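Local coordinates for protein truncated hemoglobin from geobacillus stearothermophilus (Geobacillus stearothermophilus, PDB 2BKM) that binds haem and can hold oxygen at its iron, and probably serves in oxygen storage or transport as a truncated globin, at residues E13-A17 / K49-T53; W88-R93 / Y110-V114; T5-I10 / T53-P59. The contacts are given in a common frame with arbitrary orientation. Residues are numbered along the deposited sequence.

Contact 1: residues E13-A17 / K49-T53; sequences EETVA and KQFLT. With HEM (protoporphyrin IX containing Fe), chain D.
Two helical segments, 13-17 of helix 12-29 and 49-53 of helix 42-55, meet with axes 9.9 Å apart at closest approach and N-to-C directions 133° apart. In truncated-globin terms this is probably the B-E helix pair. The backbones come nearest at Val16 and Lys49, whose CA atoms are 6.3 Å apart. Lys49, t at chi1 and chi2, then bent at chi3 -148° and chi4 -37°, reaches across the groove: CE packs 3.3 Å from Ala17 CB, and NZ gives hydrogen bonds to OE1 of Glu13 (t, m; 2.9 Å, a salt bridge) and to Glu13 O (3.2 Å). Next, Phe51 turns to the haem, its CB 3.4 Å from HEM CMD. Leu52 offers CB to Val16 CG1 at 4.1 Å. Thr53, chi1 m, bonds back through OG1 to Lys49 O at 2.7 Å, leaving OG1 4.0 Å from Val16 CG1. The chemistry is thus split: an ion pair at the more open edge beside an apolar patch around buried Val16, with the lysine's aliphatic chain bridging the two.

Contact 2: residues W88-R93 / Y110-V114; sequences WLACMR and YHRLV. With HEM (protoporphyrin IX containing Fe), chain D; OXY (oxygen molecule), chain C; ACT (acetate ion), chain E.
This is an antiparallel helix pair of the truncated-globin fold, probably the G and H helices: 88-93 of helix 82-98 runs at 169° to 110-114 of helix 104-120, axes 10.9 Å apart. CA atoms pair Leu89 with Val114 at 7.0 Å and Arg93 with Tyr110 at 7.7 Å. Leu89 (m, t) points at the partner helix, its CD2 lying 3.9 Å from Tyr110 CE2, 4.3 Å from Leu113 CB and 4.2 Å from Val114 CG2. Met92 (t, p, p) brings CG to 3.8 Å from Leu113 CD1 and CE to 3.6 Å from Trp88 CH2. Tyr110, chi1 t, lays its ring across the gap, with Met92 CG at its edge 4.4 Å from Tyr110 CD2.

Trp88, chi1 t and chi2 103°, extends the interface into the haem pocket. Trp88 CH2 is 4.1 Å from Leu113 CD2, one indole face lies over HEM C4B, and Leu113 CD2 approaches HEM CBC at 3.3 Å. Trp88 NE1 donates to whichever ligand occupies the iron: dioxygen (OXY O1 2.6 Å, O2 3.1 Å) or, in its place, acetate (ACT OXT 3.1 Å). At the other end Arg93 (m, t, m) curls so that NH1 donates to Tyr110 OH at 2.9 Å.

Contact 3: residues T5-I10 / T53-P59; sequences TLYEAI and TQYLGGP
Tyr7, chi1 t, lays one face of its ring over Gly58, whose CA sits 4.0 Å from the ring centroid and 23° off the normal, a CH-pi contact. A CB on Gly58 would clash with Tyr7 CD1. Tyr7 CB packs on Leu56 CB at 3.6 Å. Helix 6-9 starts in a capping box: Thr5 N donates to Glu8 OE1 (3.1 Å) and Glu8 N to Thr5 OG1, an atom less certainly placed. Facing it, helix 42-55 ends in a Schellman motif, with Gly57 at phi 101° and Gly58 N bonded to Thr53 O at 2.8 Å. These two termini, probably of the A and E helices of the truncated-globin fold, are joined where Tyr7 N donates to Leu56 O at 2.9 Å, their CA atoms 4.6 Å apart. Leu56 (m, t) points into the contact, CD2 3.7 Å from Leu6 CG and CD1 3.7 Å from Ile10 CD1. Water 1 links Leu6 N to Leu56 O; water 2 joins Tyr7 OH to Thr53 OG1, which donates in turn to Lys49 O.

Overall arrangement
From the N terminus, helix 6-9 comes first and helix 12-29 follows; both meet helix 42-55 or the turn that ends it. Contact 3 closes the outer loop, 5-10 to 53-59, and contact 1 is nested inside it, the two sharing Thr53 with centres about 8 Å apart. Two pairs connect them further: Thr15 OG1 probably hydrogen-bonds Ile10 O, and Val16 packs on Leu56. Contact 2 follows in series, closing a shorter loop between helices 82-98 and 104-120. It meets the N-terminal half through Leu52 on Leu113 and a probable hydrogen bond from Arg112 to Tyr55 O. Contacts 1 and 2, centres about 15 Å apart, both touch the haem.

Contact 1: residues E13-A17 / K49-T53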
# COMPACT_ATOMS: atom_id res chain seq x y z
N GLU A 13 12.17 6.25 6.02
CA GLU A 13 11.05 6.69 6.83
C GLU A 13 10.31 7.87 6.22
O GLU A 13 9.07 7.90 6.19
CB GLU A 13 11.55 7.02 8.24
CG GLU A 13 10.45 7.11 9.27
CD GLU A 13 9.66 8.39 9.19
OE1 GLU A 13 8.46 8.40 9.57
OE2 GLU A 13 10.24 9.41 8.75
N GLU A 14 11.07 8.86 5.77
CA GLU A 14 10.47 10.11 5.36
C GLU A 14 9.64 9.89 4.11
O GLU A 14 8.56 10.45 3.95
CB GLU A 14 11.54 11.16 5.09
CG GLU A 14 12.28 11.57 6.34
CD GLU A 14 12.77 12.99 6.30
OE1 GLU A 14 13.85 13.23 6.88
OE2 GLU A 14 12.06 13.86 5.73
N THR A 15 10.14 9.05 3.22
CA THR A 15 9.37 8.76 2.01
C THR A 15 8.11 7.96 2.37
O THR A 15 7.02 8.24 1.87
CB THR A 15 10.22 7.97 1.04
OG1 THR A 15 11.33 8.79 0.67
CG2 THR A 15 9.45 7.65 -0.23
N VAL A 16 8.26 6.96 3.22
CA VAL A 16 7.09 6.17 3.57
C VAL A 16 6.03 7.03 4.20
O VAL A 16 4.87 6.90 3.88
CB VAL A 16 7.45 4.97 4.47
CG1 VAL A 16 6.20 4.21 4.95
CG2 VAL A 16 8.40 4.04 3.72
N ALA A 17 6.44 7.93 5.10
CA ALA A 17 5.47 8.80 5.76
C ALA A 17 4.71 9.65 4.76
O ALA A 17 3.49 9.78 4.85
CB ALA A 17 6.19 9.70 6.75
N LYS A 49 1.88 2.56 7.39
CA LYS A 49 3.24 3.06 7.54
C LYS A 49 4.13 1.98 8.15
O LYS A 49 5.25 1.72 7.70
CB LYS A 49 3.26 4.31 8.40
CG LYS A 49 4.67 4.81 8.55
CD LYS A 49 4.79 6.22 9.04
CE LYS A 49 6.04 6.90 8.44
NZ LYS A 49 7.35 6.13 8.22
N GLN A 50 3.62 1.32 9.20
CA GLN A 50 4.38 0.23 9.81
C GLN A 50 4.61 -0.92 8.85
O GLN A 50 5.72 -1.44 8.71
CB GLN A 50 3.64 -0.30 11.04
CG GLN A 50 3.55 0.72 12.14
CD GLN A 50 2.72 0.22 13.27
OE1 GLN A 50 1.66 -0.34 13.07
NE2 GLN A 50 3.22 0.39 14.47
N PHE A 51 3.55 -1.30 8.12
CA PHE A 51 3.66 -2.40 7.21
C PHE A 51 4.65 -2.14 6.08
O PHE A 51 5.48 -2.96 5.79
CB PHE A 51 2.31 -2.79 6.62
CG PHE A 51 2.43 -3.91 5.67
CD1 PHE A 51 2.65 -5.18 6.16
CD2 PHE A 51 2.47 -3.68 4.27
CE1 PHE A 51 2.87 -6.26 5.25
CE2 PHE A 51 2.67 -4.72 3.38
CZ PHE A 51 2.89 -6.02 3.85
N LEU A 52 4.52 -0.98 5.44
CA LEU A 52 5.35 -0.71 4.29
C LEU A 52 6.82 -0.60 4.71
O LEU A 52 7.70 -1.05 4.00
CB LEU A 52 4.91 0.57 3.59
CG LEU A 52 3.56 0.45 2.85
CD1 LEU A 52 3.21 1.79 2.31
CD2 LEU A 52 3.65 -0.61 1.76
N THR A 53 7.05 -0.09 5.92
CA THR A 53 8.41 -0.04 6.45
C THR A 53 9.01 -1.44 6.47
O THR A 53 10.09 -1.69 5.95
CB THR A 53 8.37 0.59 7.86
OG1 THR A 53 7.97 1.96 7.73
CG2 THR A 53 9.77 0.48 8.51
CHA HEM D . -6.11 -3.21 5.60
CHB HEM D . -8.41 -2.69 1.41
CHC HEM D . -4.33 -3.98 -0.87
CHD HEM D . -1.90 -3.46 3.24
C1A HEM D . -7.04 -2.93 4.64
C2A HEM D . -8.40 -2.53 4.94
C3A HEM D . -9.03 -2.39 3.78
C4A HEM D . -8.10 -2.69 2.72
CMA HEM D . -10.50 -1.95 3.59
CAA HEM D . -8.97 -2.29 6.35
CBA HEM D . -8.37 -1.02 6.92
CGA HEM D . -8.58 -0.87 8.42
O1A HEM D . -9.32 -1.69 9.06
O2A HEM D . -7.97 0.05 9.00
C1B HEM D . -7.51 -3.04 0.44
C2B HEM D . -7.81 -3.18 -0.97
C3B HEM D . -6.69 -3.56 -1.57
C4B HEM D . -5.62 -3.67 -0.61
CMB HEM D . -9.17 -2.89 -1.64
CAB HEM D . -6.55 -3.81 -3.07
CBB HEM D . -5.71 -4.73 -3.57
C1C HEM D . -3.29 -3.86 0.03
C2C HEM D . -1.88 -3.89 -0.30
C3C HEM D . -1.25 -3.75 0.87
C4C HEM D . -2.22 -3.62 1.93
CMC HEM D . -1.26 -4.05 -1.72
CAC HEM D . 0.26 -3.66 1.15
CBC HEM D . 1.22 -3.86 0.26
C1D HEM D . -2.81 -3.39 4.24
C2D HEM D . -2.46 -3.39 5.64
C3D HEM D . -3.76 -3.33 6.36
C4D HEM D . -4.78 -3.34 5.34
CMD HEM D . -1.05 -3.41 6.24
CAD HEM D . -3.96 -3.30 7.86
CBD HEM D . -4.26 -4.72 8.36
CGD HEM D . -4.60 -4.60 9.82
O1D HEM D . -5.76 -4.22 10.18
O2D HEM D . -3.65 -4.81 10.63
NA HEM D . -6.90 -3.02 3.27
NB HEM D . -6.18 -3.36 0.60
NC HEM D . -3.46 -3.67 1.38
ND HEM D . -4.19 -3.35 4.11
FE HEM D . -5.18 -3.37 2.35

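Contact 2: residues W88-R93 / Y110-V114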
# COMPACT_ATOMS: atom_id res chain seq x y z
N TRP A 88 -6.82 0.71 -5.94
CA TRP A 88 -5.82 0.87 -4.91
C TRP A 88 -4.49 1.24 -5.58
O TRP A 88 -3.82 2.17 -5.18
CB TRP A 88 -5.72 -0.46 -4.16
CG TRP A 88 -4.94 -0.45 -2.89
CD1 TRP A 88 -5.45 -0.45 -1.62
CD2 TRP A 88 -3.52 -0.48 -2.76
NE1 TRP A 88 -4.44 -0.49 -0.69
CE2 TRP A 88 -3.24 -0.52 -1.36
CE3 TRP A 88 -2.45 -0.54 -3.66
CZ2 TRP A 88 -1.93 -0.51 -0.85
CZ3 TRP A 88 -1.13 -0.55 -3.16
CH2 TRP A 88 -0.90 -0.56 -1.76
N LEU A 89 -4.14 0.47 -6.62
CA LEU A 89 -2.84 0.73 -7.29
C LEU A 89 -2.85 2.11 -7.94
O LEU A 89 -1.80 2.77 -7.98
CB LEU A 89 -2.55 -0.37 -8.31
CG LEU A 89 -2.22 -1.68 -7.60
CD1 LEU A 89 -2.29 -2.77 -8.65
CD2 LEU A 89 -0.86 -1.60 -6.95
N ALA A 90 -3.99 2.53 -8.48
CA ALA A 90 -4.03 3.85 -9.12
C ALA A 90 -3.86 4.94 -8.08
O ALA A 90 -3.19 5.97 -8.33
CB ALA A 90 -5.35 4.02 -9.85
N CYS A 91 -4.45 4.75 -6.90
CA CYS A 91 -4.19 5.71 -5.81
C CYS A 91 -2.76 5.72 -5.42
O CYS A 91 -2.22 6.77 -5.14
CB CYS A 91 -5.04 5.41 -4.59
SG CYS A 91 -6.83 5.75 -4.88
N MET A 92 -2.13 4.54 -5.40
CA MET A 92 -0.73 4.46 -5.05
C MET A 92 0.16 5.15 -6.06
O MET A 92 1.05 5.92 -5.68
CB MET A 92 -0.31 3.01 -4.80
CG MET A 92 1.09 2.92 -4.36
SD MET A 92 1.48 3.78 -2.81
CE MET A 92 0.72 2.66 -1.62
N ARG A 93 -0.09 4.93 -7.34
CA ARG A 93 0.71 5.61 -8.34
C ARG A 93 0.50 7.11 -8.20
O ARG A 93 1.47 7.87 -8.32
CB ARG A 93 0.28 5.23 -9.74
CG ARG A 93 0.64 3.83 -10.14
CD ARG A 93 0.46 3.58 -11.63
NE ARG A 93 -0.87 4.01 -12.10
CZ ARG A 93 -1.96 3.25 -12.06
NH1 ARG A 93 -1.93 2.05 -11.51
NH2 ARG A 93 -3.12 3.70 -12.51
N TYR A 110 6.76 -0.30 -6.52
CA TYR A 110 5.43 -0.37 -7.10
C TYR A 110 5.17 -1.77 -7.61
O TYR A 110 4.05 -2.29 -7.40
CB TYR A 110 5.30 0.64 -8.22
CG TYR A 110 3.89 0.63 -8.77
CD1 TYR A 110 3.66 0.10 -10.00
CD2 TYR A 110 2.82 1.08 -8.00
CE1 TYR A 110 2.39 0.01 -10.53
CE2 TYR A 110 1.53 1.05 -8.49
CZ TYR A 110 1.33 0.52 -9.76
OH TYR A 110 0.07 0.40 -10.27
N HIS A 111 6.16 -2.41 -8.25
CA HIS A 111 5.93 -3.75 -8.77
C HIS A 111 5.69 -4.73 -7.65
O HIS A 111 4.89 -5.64 -7.80
CB HIS A 111 7.08 -4.18 -9.65
CG HIS A 111 7.12 -3.39 -10.90
ND1 HIS A 111 8.30 -3.16 -11.59
CD2 HIS A 111 6.15 -2.72 -11.57
CE1 HIS A 111 8.04 -2.40 -12.64
NE2 HIS A 111 6.74 -2.14 -12.68
N ARG A 112 6.36 -4.55 -6.52
CA ARG A 112 6.07 -5.45 -5.39
C ARG A 112 4.62 -5.25 -5.00
O ARG A 112 3.92 -6.22 -4.76
CB ARG A 112 6.97 -5.13 -4.21
CG ARG A 112 8.39 -5.54 -4.47
CD ARG A 112 9.24 -5.55 -3.24
NE ARG A 112 8.66 -6.37 -2.19
CZ ARG A 112 9.04 -6.28 -0.92
NH1 ARG A 112 10.04 -5.45 -0.57
NH2 ARG A 112 8.43 -7.01 -0.01
N LEU A 113 4.18 -3.99 -4.99
CA LEU A 113 2.79 -3.73 -4.60
C LEU A 113 1.80 -4.28 -5.61
O LEU A 113 0.72 -4.72 -5.22
CB LEU A 113 2.59 -2.24 -4.44
CG LEU A 113 3.35 -1.58 -3.29
CD1 LEU A 113 3.10 -0.11 -3.37
CD2 LEU A 113 2.93 -2.14 -1.95
N VAL A 114 2.14 -4.26 -6.90
CA VAL A 114 1.26 -4.87 -7.92
C VAL A 114 1.11 -6.33 -7.60
O VAL A 114 -0.01 -6.84 -7.65
CB VAL A 114 1.88 -4.69 -9.33
CG1 VAL A 114 1.13 -5.49 -10.34
CG2 VAL A 114 1.94 -3.19 -9.70
CHA HEM D . -6.11 -3.21 5.60
CHB HEM D . -8.41 -2.69 1.41
CHC HEM D . -4.33 -3.98 -0.87
CHD HEM D . -1.90 -3.46 3.24
C1A HEM D . -7.04 -2.93 4.64
C2A HEM D . -8.40 -2.53 4.94
C3A HEM D . -9.03 -2.39 3.78
C4A HEM D . -8.10 -2.69 2.72
CMA HEM D . -10.50 -1.95 3.59
CAA HEM D . -8.97 -2.29 6.35
CBA HEM D . -8.37 -1.02 6.92
CGA HEM D . -8.58 -0.87 8.42
O1A HEM D . -9.32 -1.69 9.06
O2A HEM D . -7.97 0.05 9.00
C1B HEM D . -7.51 -3.04 0.44
C2B HEM D . -7.81 -3.18 -0.97
C3B HEM D . -6.69 -3.56 -1.57
C4B HEM D . -5.62 -3.67 -0.61
CMB HEM D . -9.17 -2.89 -1.64
CAB HEM D . -6.55 -3.81 -3.07
CBB HEM D . -5.71 -4.73 -3.57
C1C HEM D . -3.29 -3.86 0.03
C2C HEM D . -1.88 -3.89 -0.30
C3C HEM D . -1.25 -3.75 0.87
C4C HEM D . -2.22 -3.62 1.93
CMC HEM D . -1.26 -4.05 -1.72
CAC HEM D . 0.26 -3.66 1.15
CBC HEM D . 1.22 -3.86 0.26
C1D HEM D . -2.81 -3.39 4.24
C2D HEM D . -2.46 -3.39 5.64
C3D HEM D . -3.76 -3.33 6.36
C4D HEM D . -4.78 -3.34 5.34
CMD HEM D . -1.05 -3.41 6.24
CAD HEM D . -3.96 -3.30 7.86
CBD HEM D . -4.26 -4.72 8.36
CGD HEM D . -4.60 -4.60 9.82
O1D HEM D . -5.76 -4.22 10.18
O2D HEM D . -3.65 -4.81 10.63
NA HEM D . -6.90 -3.02 3.27
NB HEM D . -6.18 -3.36 0.60
NC HEM D . -3.46 -3.67 1.38
ND HEM D . -4.19 -3.35 4.11
FE HEM D . -5.18 -3.37 2.35
O1 OXY C . -4.83 -1.57 1.64
O2 OXY C . -5.02 -0.64 2.36
C ACT E . -4.63 -0.36 2.96
O ACT E . -4.41 0.69 2.37
OXT ACT E . -4.69 -1.35 2.27
CH3 ACT E . -4.80 -0.42 4.44

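Contact 3: residues T5-I10 / T53-P59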
# COMPACT_ATOMS: atom_id res chain seq x y z
N THR A 5 18.56 -1.97 1.00
CA THR A 5 17.17 -2.37 1.03
C THR A 5 16.39 -1.40 0.20
O THR A 5 16.80 -0.25 -0.02
CB THR A 5 16.56 -2.36 2.44
OG1 THR A 5 16.63 -1.04 2.97
CG2 THR A 5 17.28 -3.36 3.39
N LEU A 6 15.24 -1.86 -0.24
CA LEU A 6 14.40 -1.01 -1.02
C LEU A 6 13.90 0.16 -0.17
O LEU A 6 13.71 1.27 -0.64
CB LEU A 6 13.29 -1.90 -1.55
CG LEU A 6 12.43 -1.25 -2.61
CD1 LEU A 6 13.29 -0.63 -3.75
CD2 LEU A 6 11.54 -2.32 -3.16
N TYR A 7 13.71 -0.10 1.12
CA TYR A 7 13.38 0.93 2.07
C TYR A 7 14.37 2.09 1.99
O TYR A 7 13.99 3.24 1.80
CB TYR A 7 13.39 0.32 3.47
CG TYR A 7 13.04 1.25 4.58
CD1 TYR A 7 13.98 1.56 5.57
CD2 TYR A 7 11.74 1.74 4.73
CE1 TYR A 7 13.66 2.38 6.63
CE2 TYR A 7 11.41 2.58 5.79
CZ TYR A 7 12.38 2.88 6.74
OH TYR A 7 12.04 3.67 7.83
N GLU A 8 15.67 1.77 2.11
CA GLU A 8 16.69 2.82 1.98
C GLU A 8 16.68 3.43 0.59
O GLU A 8 16.82 4.65 0.42
CB GLU A 8 18.06 2.20 2.24
CG GLU A 8 18.28 1.74 3.66
CD GLU A 8 18.97 0.36 3.78
OE1 GLU A 8 19.86 0.01 2.95
OE2 GLU A 8 18.60 -0.40 4.72
N ALA A 9 16.57 2.58 -0.43
CA ALA A 9 16.64 3.03 -1.81
C ALA A 9 15.64 4.11 -2.10
O ALA A 9 15.90 4.99 -2.91
CB ALA A 9 16.46 1.83 -2.77
N ILE A 10 14.45 4.03 -1.50
CA ILE A 10 13.44 5.01 -1.81
C ILE A 10 13.45 6.20 -0.88
O ILE A 10 12.68 7.14 -1.07
CB ILE A 10 12.00 4.42 -1.85
CG1 ILE A 10 11.56 4.02 -0.43
CG2 ILE A 10 11.89 3.28 -2.83
CD1 ILE A 10 10.03 3.75 -0.34
N THR A 53 7.05 -0.09 5.92
CA THR A 53 8.41 -0.04 6.45
C THR A 53 9.01 -1.44 6.47
O THR A 53 10.09 -1.69 5.95
CB THR A 53 8.37 0.59 7.86
OG1 THR A 53 7.97 1.96 7.73
CG2 THR A 53 9.77 0.48 8.51
N GLN A 54 8.27 -2.37 7.06
CA GLN A 54 8.73 -3.74 7.15
C GLN A 54 8.80 -4.41 5.79
O GLN A 54 9.75 -5.10 5.50
CB GLN A 54 7.76 -4.43 8.12
CG GLN A 54 7.84 -5.90 8.28
CD GLN A 54 6.87 -6.33 9.34
OE1 GLN A 54 6.64 -5.62 10.32
NE2 GLN A 54 6.28 -7.50 9.15
N TYR A 55 7.79 -4.18 4.97
CA TYR A 55 7.71 -4.76 3.66
C TYR A 55 8.89 -4.38 2.81
O TYR A 55 9.34 -5.18 1.99
CB TYR A 55 6.48 -4.16 3.04
CG TYR A 55 6.04 -4.58 1.67
CD1 TYR A 55 6.23 -3.73 0.57
CD2 TYR A 55 5.36 -5.76 1.48
CE1 TYR A 55 5.72 -4.02 -0.64
CE2 TYR A 55 4.83 -6.08 0.23
CZ TYR A 55 5.02 -5.20 -0.82
OH TYR A 55 4.49 -5.50 -2.03
N LEU A 56 9.40 -3.16 3.01
CA LEU A 56 10.51 -2.67 2.20
C LEU A 56 11.86 -3.07 2.73
O LEU A 56 12.88 -2.67 2.17
CB LEU A 56 10.41 -1.16 2.11
CG LEU A 56 9.32 -0.51 1.24
CD1 LEU A 56 9.07 0.85 1.74
CD2 LEU A 56 9.85 -0.39 -0.14
N GLY A 57 11.88 -3.76 3.88
CA GLY A 57 13.15 -4.21 4.45
C GLY A 57 13.61 -3.31 5.59
O GLY A 57 14.74 -3.43 6.08
N GLY A 58 12.77 -2.38 6.01
CA GLY A 58 13.07 -1.57 7.18
C GLY A 58 12.74 -2.37 8.43
O GLY A 58 12.44 -3.57 8.37
N PRO A 59 12.78 -1.68 9.59
CA PRO A 59 12.48 -2.41 10.83
C PRO A 59 11.09 -3.08 10.83
O PRO A 59 10.16 -2.57 10.19
CB PRO A 59 12.52 -1.31 11.89
CG PRO A 59 13.41 -0.22 11.30
CD PRO A 59 13.07 -0.26 9.82
O HOH W 1 14.55 -4.71 0.19
O HOH W 2 9.46 3.94 8.35